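PDB 5BU9: beta-N-acetylhexosaminidase, which probably catalyses the hydrolysis of terminal non-reducing N-acetyl-D-hexosamine residues in N-acetyl-beta-D-hexosaminides. Local coordinates for residues A[6-11]-A[311-316]; A[12-17]-A[328-333]; A[91-96]-A[118-123]; A[112-117]-A[168-173]. All coordinates share one frame; numbering follows the deposited sequence.

Contact 1. Residues A[6-11]-A[311-316]; sequences SLEQRV and AVVAKA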
loop_
_atom_site.group_PDB
_atom_site.type_symbol
_atom_site.label_atom_id
_atom_site.label_comp_id
_atom_site.label_asym_id
_atom_site.label_seq_id
_atom_site.Cartn_x
_atom_site.Cartn_y
_atom_site.Cartn_z
ATOM N N SER A 6 -18.841 -6.114 14.286
ATOM C CA SER A 6 -19.612 -7.177 13.646
ATOM C C SER A 6 -18.755 -7.809 12.547
ATOM O O SER A 6 -17.757 -7.221 12.129
ATOM C CB SER A 6 -20.874 -6.611 13.030
ATOM O OG SER A 6 -20.492 -5.663 12.027
ATOM N N LEU A 7 -19.150 -8.983 12.062
ATOM C CA LEU A 7 -18.489 -9.573 10.891
ATOM C C LEU A 7 -18.315 -8.559 9.760
ATOM O O LEU A 7 -17.220 -8.424 9.235
ATOM C CB LEU A 7 -19.267 -10.774 10.361
ATOM C CG LEU A 7 -18.611 -11.351 9.113
ATOM C CD1 LEU A 7 -17.178 -11.785 9.411
ATOM C CD2 LEU A 7 -19.427 -12.527 8.652
ATOM N N GLU A 8 -19.396 -7.844 9.417
ATOM C CA GLU A 8 -19.401 -6.890 8.301
ATOM C C GLU A 8 -18.345 -5.809 8.531
ATOM O O GLU A 8 -17.581 -5.465 7.635
ATOM C CB GLU A 8 -20.788 -6.239 8.124
ATOM C CG GLU A 8 -21.856 -7.133 7.494
ATOM C CD GLU A 8 -22.417 -8.180 8.459
ATOM O OE1 GLU A 8 -23.142 -9.074 7.967
ATOM O OE2 GLU A 8 -22.144 -8.126 9.691
ATOM N N GLN A 9 -18.300 -5.294 9.756
ATOM C CA GLN A 9 -17.360 -4.249 10.099
ATOM C C GLN A 9 -15.914 -4.762 10.088
ATOM O O GLN A 9 -15.015 -4.019 9.698
ATOM C CB GLN A 9 -17.721 -3.656 11.454
ATOM C CG GLN A 9 -18.989 -2.809 11.418
ATOM C CD GLN A 9 -19.492 -2.525 12.803
ATOM O OE1 GLN A 9 -19.180 -3.261 13.725
ATOM N NE2 GLN A 9 -20.263 -1.452 12.968
ATOM N N ARG A 10 -15.679 -6.015 10.482
ATOM C CA ARG A 10 -14.311 -6.552 10.451
ATOM C C ARG A 10 -13.826 -6.713 9.011
ATOM O O ARG A 10 -12.719 -6.284 8.671
ATOM C CB ARG A 10 -14.220 -7.886 11.207
ATOM C CG ARG A 10 -14.498 -7.753 12.697
ATOM C CD ARG A 10 -14.041 -8.968 13.517
ATOM N NE ARG A 10 -14.639 -10.240 13.101
ATOM C CZ ARG A 10 -15.829 -10.712 13.498
ATOM N NH1 ARG A 10 -16.602 -10.026 14.318
ATOM N NH2 ARG A 10 -16.259 -11.893 13.070
ATOM N N VAL A 11 -14.666 -7.292 8.157
ATOM C CA VAL A 11 -14.371 -7.350 6.739
ATOM C C VAL A 11 -14.081 -5.934 6.214
ATOM O O VAL A 11 -13.091 -5.708 5.516
ATOM C CB VAL A 11 -15.513 -7.992 5.970
ATOM C CG1 VAL A 11 -15.265 -7.830 4.490
ATOM C CG2 VAL A 11 -15.597 -9.447 6.314
ATOM N N ALA A 311 -18.760 -9.906 -1.269
ATOM C CA ALA A 311 -18.279 -11.239 -1.553
ATOM C C ALA A 311 -17.437 -11.770 -0.388
ATOM O O ALA A 311 -17.525 -12.952 -0.068
ATOM C CB ALA A 311 -17.483 -11.248 -2.822
ATOM N N VAL A 312 -16.618 -10.906 0.227
ATOM C CA VAL A 312 -15.743 -11.349 1.309
ATOM C C VAL A 312 -16.600 -11.657 2.535
ATOM O O VAL A 312 -16.369 -12.666 3.196
ATOM C CB VAL A 312 -14.631 -10.336 1.631
ATOM C CG1 VAL A 312 -13.842 -10.797 2.857
ATOM C CG2 VAL A 312 -13.668 -10.222 0.436
ATOM N N VAL A 313 -17.620 -10.837 2.801
ATOM C CA VAL A 313 -18.566 -11.123 3.878
ATOM C C VAL A 313 -19.253 -12.455 3.638
ATOM O O VAL A 313 -19.308 -13.297 4.530
ATOM C CB VAL A 313 -19.641 -10.017 4.036
ATOM C CG1 VAL A 313 -20.773 -10.510 4.974
ATOM C CG2 VAL A 313 -19.041 -8.778 4.588
ATOM N N ALA A 314 -19.782 -12.657 2.433
ATOM C CA ALA A 314 -20.557 -13.868 2.173
ATOM C C ALA A 314 -19.687 -15.116 2.314
ATOM O O ALA A 314 -20.145 -16.140 2.830
ATOM C CB ALA A 314 -21.200 -13.817 0.799
ATOM N N LYS A 315 -18.421 -15.045 1.901
ATOM C CA LYS A 315 -17.589 -16.249 2.011
ATOM C C LYS A 315 -17.209 -16.550 3.480
ATOM O O LYS A 315 -17.106 -17.700 3.852
ATOM C CB LYS A 315 -16.343 -16.128 1.147
ATOM C CG LYS A 315 -15.425 -17.409 1.154
ATOM C CD LYS A 315 -14.209 -17.205 0.296
ATOM C CE LYS A 315 -13.224 -18.357 0.385
ATOM N NZ LYS A 315 -13.693 -19.562 -0.303
ATOM N N ALA A 316 -17.033 -15.510 4.291
ATOM C CA ALA A 316 -16.781 -15.663 5.715
ATOM C C ALA A 316 -17.976 -16.345 6.351
ATOM O O ALA A 316 -17.802 -17.164 7.224
ATOM C CB ALA A 316 -16.519 -14.313 6.389
#
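Glu-8 and Val-313 bring their CA atoms to 6.2 Å where helix 7-12 meets helix 305-318, the two short segments lying 9.6 Å apart axis to axis with an angle of 128° between their N-to-C directions. In the TIM-barrel fold of the family 3 N-terminal domain, this is where the first helix of the chain packs on one of the last. The interface is mostly apolar, and no hydrogen bond crosses it. Val-11 is buried here: CG1, anti to the backbone N (chi1 171°), meets CG1 of Val-312 at 3.7 Å, while its CB is 3.9 Å from CG2 of Val-313. The two valines of 311-316 thus divide Val-11 between them. Glu-8 comes in at about a right angle to Val-313, its chain bent at chi2, and sets OE1 4.1 Å from CG1 of Val-313. Behind the interface, Val-326 of helix 320-336 touches Val-11, and Phe-322 touches Val-312. The start of helix 7-12 is secured by a capping box, in which Ser-6 OG accepts from Gln-9 N and Ser-6 N donates to Gln-9 OE1. One turn back from Val-11, both methyls of Leu-7 reach Ala-316, CD1 standing 4.0 Å from its CB.

Contact 2. Residues A[12-17]-A[328-333]; sequences GQLFMV and DAARRV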
loop_
_atom_site.group_PDB
_atom_site.type_symbol
_atom_site.label_atom_id
_atom_site.label_comp_id
_atom_site.label_asym_id
_atom_site.label_seq_id
_atom_site.Cartn_x
_atom_site.Cartn_y
_atom_site.Cartn_z
ATOM N N GLY A 12 -14.921 -4.978 6.592
ATOM C CA GLY A 12 -14.762 -3.603 6.163
ATOM C C GLY A 12 -13.384 -3.075 6.487
ATOM O O GLY A 12 -12.806 -2.325 5.707
ATOM N N GLN A 13 -12.811 -3.502 7.604
ATOM C CA GLN A 13 -11.453 -3.055 7.932
ATOM C C GLN A 13 -10.353 -3.552 6.980
ATOM O O GLN A 13 -9.243 -3.011 7.008
ATOM C CB GLN A 13 -11.094 -3.493 9.353
ATOM C CG GLN A 13 -11.937 -2.854 10.370
ATOM C CD GLN A 13 -11.673 -1.374 10.477
ATOM O OE1 GLN A 13 -10.524 -0.947 10.608
ATOM N NE2 GLN A 13 -12.735 -0.579 10.403
ATOM N N LEU A 14 -10.653 -4.605 6.201
ATOM C CA LEU A 14 -9.712 -5.237 5.260
ATOM C C LEU A 14 -9.707 -4.569 3.877
ATOM O O LEU A 14 -9.096 -5.080 2.924
ATOM C CB LEU A 14 -10.037 -6.734 5.117
ATOM C CG LEU A 14 -10.196 -7.534 6.420
ATOM C CD1 LEU A 14 -10.333 -9.016 6.080
ATOM C CD2 LEU A 14 -9.015 -7.299 7.378
ATOM N N PHE A 15 -10.382 -3.424 3.758
ATOM C CA PHE A 15 -10.413 -2.705 2.485
ATOM C C PHE A 15 -9.948 -1.252 2.595
ATOM O O PHE A 15 -10.150 -0.585 3.614
ATOM C CB PHE A 15 -11.815 -2.738 1.887
ATOM C CG PHE A 15 -12.183 -4.063 1.285
ATOM C CD1 PHE A 15 -12.652 -5.102 2.087
ATOM C CD2 PHE A 15 -12.073 -4.272 -0.074
ATOM C CE1 PHE A 15 -13.001 -6.326 1.543
ATOM C CE2 PHE A 15 -12.424 -5.497 -0.641
ATOM C CZ PHE A 15 -12.892 -6.525 0.168
HETATM N N MSE A 16 -9.311 -0.781 1.528
HETATM C CA MSE A 16 -8.925 0.613 1.414
HETATM C C MSE A 16 -9.518 1.164 0.109
HETATM O O MSE A 16 -9.117 0.757 -0.981
HETATM C CB MSE A 16 -7.397 0.775 1.470
HETATM C CG MSE A 16 -6.946 2.258 1.525
HETATM SE SE MSE A 16 -5.011 2.465 1.670
HETATM C CE MSE A 16 -4.851 2.391 3.604
ATOM N N VAL A 17 -10.497 2.064 0.204
ATOM C CA VAL A 17 -11.188 2.498 -1.025
ATOM C C VAL A 17 -10.753 3.899 -1.413
ATOM O O VAL A 17 -10.600 4.786 -0.562
ATOM C CB VAL A 17 -12.715 2.404 -0.892
ATOM C CG1 VAL A 17 -13.211 3.268 0.243
ATOM C CG2 VAL A 17 -13.361 2.849 -2.175
ATOM N N ASP A 328 -8.146 -12.939 11.660
ATOM C CA ASP A 328 -6.734 -12.647 11.946
ATOM C C ASP A 328 -6.292 -11.347 11.278
ATOM O O ASP A 328 -5.494 -10.561 11.814
ATOM C CB ASP A 328 -5.827 -13.781 11.446
ATOM C CG ASP A 328 -5.927 -15.053 12.290
ATOM O OD1 ASP A 328 -6.586 -15.040 13.349
ATOM O OD2 ASP A 328 -5.332 -16.076 11.883
ATOM N N ALA A 329 -6.776 -11.166 10.055
ATOM C CA ALA A 329 -6.437 -10.004 9.271
ATOM C C ALA A 329 -6.967 -8.737 9.971
ATOM O O ALA A 329 -6.236 -7.766 10.142
ATOM C CB ALA A 329 -7.014 -10.137 7.854
ATOM N N ALA A 330 -8.225 -8.777 10.414
ATOM C CA ALA A 330 -8.843 -7.615 11.043
ATOM C C ALA A 330 -8.116 -7.265 12.325
ATOM O O ALA A 330 -7.961 -6.091 12.658
ATOM C CB ALA A 330 -10.306 -7.865 11.310
ATOM N N ARG A 331 -7.611 -8.288 13.015
ATOM C CA ARG A 331 -6.878 -8.057 14.258
ATOM C C ARG A 331 -5.565 -7.315 13.966
ATOM O O ARG A 331 -5.192 -6.455 14.745
ATOM C CB ARG A 331 -6.606 -9.385 14.990
ATOM C CG ARG A 331 -6.885 -9.366 16.465
ATOM C CD ARG A 331 -6.749 -10.762 17.115
ATOM N NE ARG A 331 -7.840 -11.637 16.712
ATOM C CZ ARG A 331 -7.686 -12.760 16.027
ATOM N NH1 ARG A 331 -6.458 -13.157 15.691
ATOM N NH2 ARG A 331 -8.757 -13.497 15.702
ATOM N N ARG A 332 -4.872 -7.630 12.862
ATOM C CA ARG A 332 -3.639 -6.888 12.513
ATOM C C ARG A 332 -3.950 -5.455 12.187
ATOM O O ARG A 332 -3.201 -4.543 12.555
ATOM C CB ARG A 332 -2.904 -7.502 11.327
ATOM C CG ARG A 332 -2.471 -8.944 11.607
ATOM C CD ARG A 332 -1.683 -9.564 10.486
ATOM N NE ARG A 332 -1.617 -10.999 10.676
ATOM C CZ ARG A 332 -2.285 -11.897 9.962
ATOM N NH1 ARG A 332 -3.044 -11.512 8.944
ATOM N NH2 ARG A 332 -2.161 -13.196 10.242
ATOM N N VAL A 333 -5.054 -5.261 11.480
ATOM C CA VAL A 333 -5.439 -3.925 11.087
ATOM C C VAL A 333 -5.822 -3.088 12.320
ATOM O O VAL A 333 -5.332 -1.968 12.465
ATOM C CB VAL A 333 -6.552 -3.957 10.069
ATOM C CG1 VAL A 333 -7.047 -2.524 9.794
ATOM C CG2 VAL A 333 -6.056 -4.639 8.780
#
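The flat amide of Gln-13 meets Val-333 through its oxygen end, OE1 lying 3.9 Å from CG1 of Val-333. That oxygen is not left to the methyl alone, because it also accepts a hydrogen bond from Lys-337 just beyond the helix segment. A second flat group, the guanidinium of Arg-332, makes no contact with 12-17: Asp-328 O of its own helix lies 3.8 Å above one face, offset toward the rim, and NH1 forms a salt bridge with Asp-294. The contact proper is made by methyl groups against helix backbone and short side chains. Leu-14 carries CG beside its backbone N, anti to the carbonyl carbon (chi1 -50°). Its CD2 meets the helix at two successive alanines, 3.5 Å from Ala-329 CB and equally 3.5 Å from the backbone N of Ala-330, with Ala-330 CB and Val-333 CG2 farther off at 4.2 Å. Small residues on the helix therefore let the leucine settle close to the main chain. Val-333 meets the turn through CG1, 3.6 Å from Gln-13 O, which also receives a weak hydrogen bond from Asn-39. The touching residues are all buried, and nothing polar bonds across. A type I turn from Gly-12 to Phe-15 leads from helix 7-12 into strand 15-20, a barrel strand between the parallel strands 39-43 and 296-298. Helix 320-336 packs against this turn, while helix 305-318 covers the neighbouring Phe-15.

Contact 3. Residues A[91-96]-A[118-123]; sequences PGFSDI and GAELAA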
loop_
_atom_site.group_PDB
_atom_site.type_symbol
_atom_site.label_atom_id
_atom_site.label_comp_id
_atom_site.label_asym_id
_atom_site.label_seq_id
_atom_site.Cartn_x
_atom_site.Cartn_y
_atom_site.Cartn_z
ATOM N N PRO A 91 -0.238 24.636 -2.428
ATOM C CA PRO A 91 -0.014 25.471 -1.232
ATOM C C PRO A 91 0.178 24.662 0.060
ATOM O O PRO A 91 -0.706 23.908 0.484
ATOM C CB PRO A 91 -1.278 26.335 -1.171
ATOM C CG PRO A 91 -1.701 26.432 -2.625
ATOM C CD PRO A 91 -1.435 25.062 -3.183
ATOM N N GLY A 92 1.357 24.812 0.662
ATOM C CA GLY A 92 1.694 24.113 1.897
ATOM C C GLY A 92 2.414 22.783 1.707
ATOM O O GLY A 92 2.834 22.158 2.677
ATOM N N PHE A 93 2.546 22.339 0.456
ATOM C CA PHE A 93 3.270 21.102 0.147
ATOM C C PHE A 93 4.600 21.395 -0.531
ATOM O O PHE A 93 4.658 22.201 -1.478
ATOM C CB PHE A 93 2.440 20.188 -0.765
ATOM C CG PHE A 93 1.299 19.487 -0.067
ATOM C CD1 PHE A 93 1.545 18.501 0.880
ATOM C CD2 PHE A 93 -0.021 19.787 -0.390
ATOM C CE1 PHE A 93 0.488 17.846 1.531
ATOM C CE2 PHE A 93 -1.085 19.131 0.240
ATOM C CZ PHE A 93 -0.822 18.161 1.209
ATOM N N SER A 94 5.662 20.748 -0.057
ATOM C CA SER A 94 6.959 20.766 -0.747
ATOM C C SER A 94 6.860 20.171 -2.155
ATOM O O SER A 94 5.953 19.391 -2.434
ATOM C CB SER A 94 7.993 19.989 0.056
ATOM O OG SER A 94 8.079 20.549 1.349
ATOM N N ASP A 95 7.769 20.555 -3.050
ATOM C CA ASP A 95 7.950 19.810 -4.294
ATOM C C ASP A 95 9.027 18.781 -3.986
ATOM O O ASP A 95 10.213 19.101 -3.962
ATOM C CB ASP A 95 8.340 20.710 -5.485
ATOM C CG ASP A 95 7.192 21.636 -5.944
ATOM O OD1 ASP A 95 6.050 21.147 -6.127
ATOM O OD2 ASP A 95 7.430 22.858 -6.129
ATOM N N ILE A 96 8.586 17.551 -3.741
ATOM C CA ILE A 96 9.442 16.466 -3.310
ATOM C C ILE A 96 10.188 15.882 -4.509
ATOM O O ILE A 96 9.572 15.560 -5.498
ATOM C CB ILE A 96 8.614 15.398 -2.615
ATOM C CG1 ILE A 96 7.754 16.032 -1.512
ATOM C CG2 ILE A 96 9.516 14.351 -2.032
ATOM C CD1 ILE A 96 6.756 15.038 -0.856
ATOM N N GLY A 118 6.455 14.721 5.793
ATOM C CA GLY A 118 5.480 14.089 6.664
ATOM C C GLY A 118 4.577 15.049 7.419
ATOM O O GLY A 118 3.380 14.774 7.552
ATOM N N ALA A 119 5.142 16.162 7.907
ATOM C CA ALA A 119 4.388 17.159 8.677
ATOM C C ALA A 119 3.270 17.780 7.813
ATOM O O ALA A 119 2.168 18.068 8.291
ATOM C CB ALA A 119 5.329 18.252 9.214
ATOM N N GLU A 120 3.577 17.971 6.532
ATOM C CA GLU A 120 2.627 18.494 5.568
ATOM C C GLU A 120 1.529 17.459 5.356
ATOM O O GLU A 120 0.356 17.799 5.348
ATOM C CB GLU A 120 3.335 18.835 4.254
ATOM C CG GLU A 120 4.510 19.812 4.402
ATOM C CD GLU A 120 5.403 19.860 3.157
ATOM O OE1 GLU A 120 5.232 19.005 2.263
ATOM O OE2 GLU A 120 6.287 20.745 3.076
ATOM N N LEU A 121 1.907 16.193 5.209
ATOM C CA LEU A 121 0.907 15.133 5.077
ATOM C C LEU A 121 0.011 15.109 6.303
ATOM O O LEU A 121 -1.201 15.160 6.172
ATOM C CB LEU A 121 1.559 13.777 4.878
ATOM C CG LEU A 121 2.205 13.600 3.517
ATOM C CD1 LEU A 121 2.849 12.224 3.461
ATOM C CD2 LEU A 121 1.168 13.743 2.462
ATOM N N ALA A 122 0.606 15.063 7.495
ATOM C CA ALA A 122 -0.162 14.977 8.738
ATOM C C ALA A 122 -1.093 16.167 8.883
ATOM O O ALA A 122 -2.208 16.024 9.353
ATOM C CB ALA A 122 0.771 14.909 9.949
ATOM N N ALA A 123 -0.630 17.352 8.500
ATOM C CA ALA A 123 -1.479 18.530 8.605
ATOM C C ALA A 123 -2.682 18.455 7.645
ATOM O O ALA A 123 -3.712 19.066 7.904
ATOM C CB ALA A 123 -0.676 19.786 8.344
#
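The carboxylate of Glu-120 is held by two donors of a single residue, Ser-94. The backbone N of Ser-94 gives a nearly straight hydrogen bond to OE1 (2.9 Å, N-H...O angle 170°), reaching the oxygen from 39° above the carboxylate plane. The serine hydroxyl donates to the other oxygen, OG to OE2, at 2.5 Å; so short a value is doubtful in detail. Glu-120 is extended beyond CG and spans from helix 107-123 to the loop before helix 99-102, passing Gly-92, whose O lies 3.4 Å from Glu-120 CG. The side chains of Phe-93 and Glu-120 run alongside each other in opposite senses, with ring and carboxylate planes 84° apart, and CD1 of the ring lies 3.8 Å from Glu-120 CB. Farther along, CE1 of the ring approaches Leu-121 CD2 at 4.3 Å. Val-50 and Thr-53 of helix 50-61 also touch Phe-93, which ties the loop into the barrel's outer layer. An alanine in place of Glu-120 would probably leave the backbone N-H and hydroxyl of Ser-94 without these acceptors and weaken the tie between loop and helix. A side-chain carboxylate meeting a main-chain N-H and a hydroxyl pins the loop through neutral donors, which would probably help to stabilise a negative charge on Glu-120.

Contact 4. Residues A[112-117]-A[168-173]; sequences ADATTW and NAFSAG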
loop_
_atom_site.group_PDB
_atom_site.type_symbol
_atom_site.label_atom_id
_atom_site.label_comp_id
_atom_site.label_asym_id
_atom_site.label_seq_id
_atom_site.Cartn_x
_atom_site.Cartn_y
_atom_site.Cartn_z
ATOM N N ALA A 112 15.611 14.298 7.650
ATOM C CA ALA A 112 15.156 15.647 8.003
ATOM C C ALA A 112 14.143 16.172 6.977
ATOM O O ALA A 112 13.101 16.695 7.346
ATOM C CB ALA A 112 16.337 16.604 8.121
ATOM N N ASP A 113 14.441 16.028 5.690
ATOM C CA ASP A 113 13.503 16.485 4.669
ATOM C C ASP A 113 12.206 15.669 4.730
ATOM O O ASP A 113 11.121 16.207 4.516
ATOM C CB ASP A 113 14.131 16.414 3.272
ATOM C CG ASP A 113 15.282 17.427 3.084
ATOM O OD1 ASP A 113 15.403 18.397 3.873
ATOM O OD2 ASP A 113 16.063 17.247 2.132
ATOM N N ALA A 114 12.296 14.386 5.062
ATOM C CA ALA A 114 11.086 13.552 5.053
ATOM C C ALA A 114 10.235 13.872 6.265
ATOM O O ALA A 114 9.033 13.662 6.243
ATOM C CB ALA A 114 11.417 12.092 5.034
ATOM N N THR A 115 10.870 14.375 7.319
ATOM C CA THR A 115 10.130 14.837 8.489
ATOM C C THR A 115 9.244 16.020 8.084
ATOM O O THR A 115 8.070 16.122 8.463
ATOM C CB THR A 115 11.075 15.257 9.620
ATOM O OG1 THR A 115 11.930 14.162 9.952
ATOM C CG2 THR A 115 10.287 15.697 10.851
ATOM N N THR A 116 9.823 16.920 7.307
ATOM C CA THR A 116 9.097 18.059 6.784
ATOM C C THR A 116 7.945 17.580 5.908
ATOM O O THR A 116 6.812 18.013 6.104
ATOM C CB THR A 116 10.023 18.970 5.987
ATOM O OG1 THR A 116 11.107 19.372 6.829
ATOM C CG2 THR A 116 9.280 20.199 5.471
ATOM N N TRP A 117 8.227 16.675 4.966
ATOM C CA TRP A 117 7.198 16.173 4.026
ATOM C C TRP A 117 6.077 15.504 4.796
ATOM O O TRP A 117 4.897 15.694 4.510
ATOM C CB TRP A 117 7.801 15.186 3.022
ATOM C CG TRP A 117 8.896 15.801 2.250
ATOM C CD1 TRP A 117 9.061 17.130 1.997
ATOM C CD2 TRP A 117 10.020 15.135 1.656
ATOM N NE1 TRP A 117 10.210 17.335 1.272
ATOM C CE2 TRP A 117 10.819 16.127 1.054
ATOM C CE3 TRP A 117 10.424 13.803 1.573
ATOM C CZ2 TRP A 117 11.993 15.821 0.361
ATOM C CZ3 TRP A 117 11.588 13.503 0.897
ATOM C CH2 TRP A 117 12.361 14.506 0.304
ATOM N N ASN A 168 14.799 3.748 4.721
ATOM C CA ASN A 168 14.596 3.681 6.171
ATOM C C ASN A 168 14.699 5.073 6.797
ATOM O O ASN A 168 14.056 5.357 7.811
ATOM C CB ASN A 168 15.599 2.733 6.839
ATOM C CG ASN A 168 15.276 1.284 6.589
ATOM O OD1 ASN A 168 14.175 0.957 6.134
ATOM N ND2 ASN A 168 16.232 0.401 6.881
ATOM N N ALA A 169 15.516 5.926 6.183
ATOM C CA ALA A 169 15.666 7.297 6.624
ATOM C C ALA A 169 14.342 7.999 6.358
ATOM O O ALA A 169 13.806 8.681 7.225
ATOM C CB ALA A 169 16.787 7.963 5.900
ATOM N N PHE A 170 13.799 7.775 5.159
ATOM C CA PHE A 170 12.533 8.387 4.731
ATOM C C PHE A 170 11.426 7.962 5.698
ATOM O O PHE A 170 10.691 8.794 6.200
ATOM C CB PHE A 170 12.244 7.991 3.263
ATOM C CG PHE A 170 10.902 8.449 2.701
ATOM C CD1 PHE A 170 9.737 7.722 2.937
ATOM C CD2 PHE A 170 10.833 9.532 1.833
ATOM C CE1 PHE A 170 8.530 8.099 2.378
ATOM C CE2 PHE A 170 9.628 9.907 1.267
ATOM C CZ PHE A 170 8.464 9.188 1.545
ATOM N N SER A 171 11.352 6.669 5.982
ATOM C CA SER A 171 10.356 6.129 6.900
ATOM C C SER A 171 10.490 6.782 8.271
ATOM O O SER A 171 9.496 7.203 8.869
ATOM C CB SER A 171 10.496 4.590 7.025
ATOM O OG SER A 171 10.087 3.916 5.850
ATOM N N ALA A 172 11.723 6.875 8.763
ATOM C CA ALA A 172 11.973 7.445 10.092
ATOM C C ALA A 172 11.455 8.890 10.235
ATOM O O ALA A 172 10.847 9.232 11.255
ATOM C CB ALA A 172 13.445 7.373 10.418
ATOM N N GLY A 173 11.678 9.732 9.224
ATOM C CA GLY A 173 11.204 11.108 9.270
ATOM C C GLY A 173 9.686 11.193 9.179
ATOM O O GLY A 173 9.031 12.022 9.801
#
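Phe-170 turns CG anti to its backbone N (chi1 175°) and Trp-117 turns CG beside its own (chi1 -58°), which starts both side chains toward a meeting point at one end of the interface. The helices that carry them, 107-123 and 160-176, are successive outer helices of the TIM barrel, each linking neighbouring parallel strands. Their segments run 43° apart in direction and only 7.3 Å between axes, a close approach made possible by Gly-173. Its CA lies 4.0 Å from that of Thr-115, and a side chain there would collide with Thr-115 N. Ala-114 fits its CB against the other helix, 3.6 Å from Phe-170 O. The two aromatic side chains cross at about a right angle: CE2 of Phe-170 comes to the indole's edge, near its plane, 4.0 Å from CE3 of Trp-117. Over one indole face, toward the rim, Asp-113 O of the same helix lies 3.1 Å above the plane. Gln-102 of helix 99-102 touches both aromatic residues. An alanine in place of Phe-170 would probably open a gap beside the indole edge and Ala-114 CB, leaving the tryptophan freer to shift. Thr-115 OG1 bonds to Gln-111 O in its own helix, yet lies 3.2 Å from Gly-173 CA, while Thr-115 CA makes a C-H...O contact of 3.3 Å with Gly-173 O.

In the fold
The four contacts form two pairs on the TIM-barrel domain. Contacts 1 and 2, with centres 10 Å apart, join the beginning of the chain to its end and touch through Val-312 CG2 and Phe-15 CZ (3.8 Å). Contacts 3 and 4 share helix 107-123, their centres 12 Å apart, and meet where Ile-96 CG2 lies 3.7 Å from Trp-117 CH2. Both are nested in the long loop that contacts 1 and 2 close, and the centres of contacts 1 and 4 are about 37 Å apart, on opposite sides of the chain's centre. TIM-barrel enzymes bind substrate at the C-terminal ends of the strands; contact 2, at the N-terminal end of strand 15-20, is therefore probably remote from it.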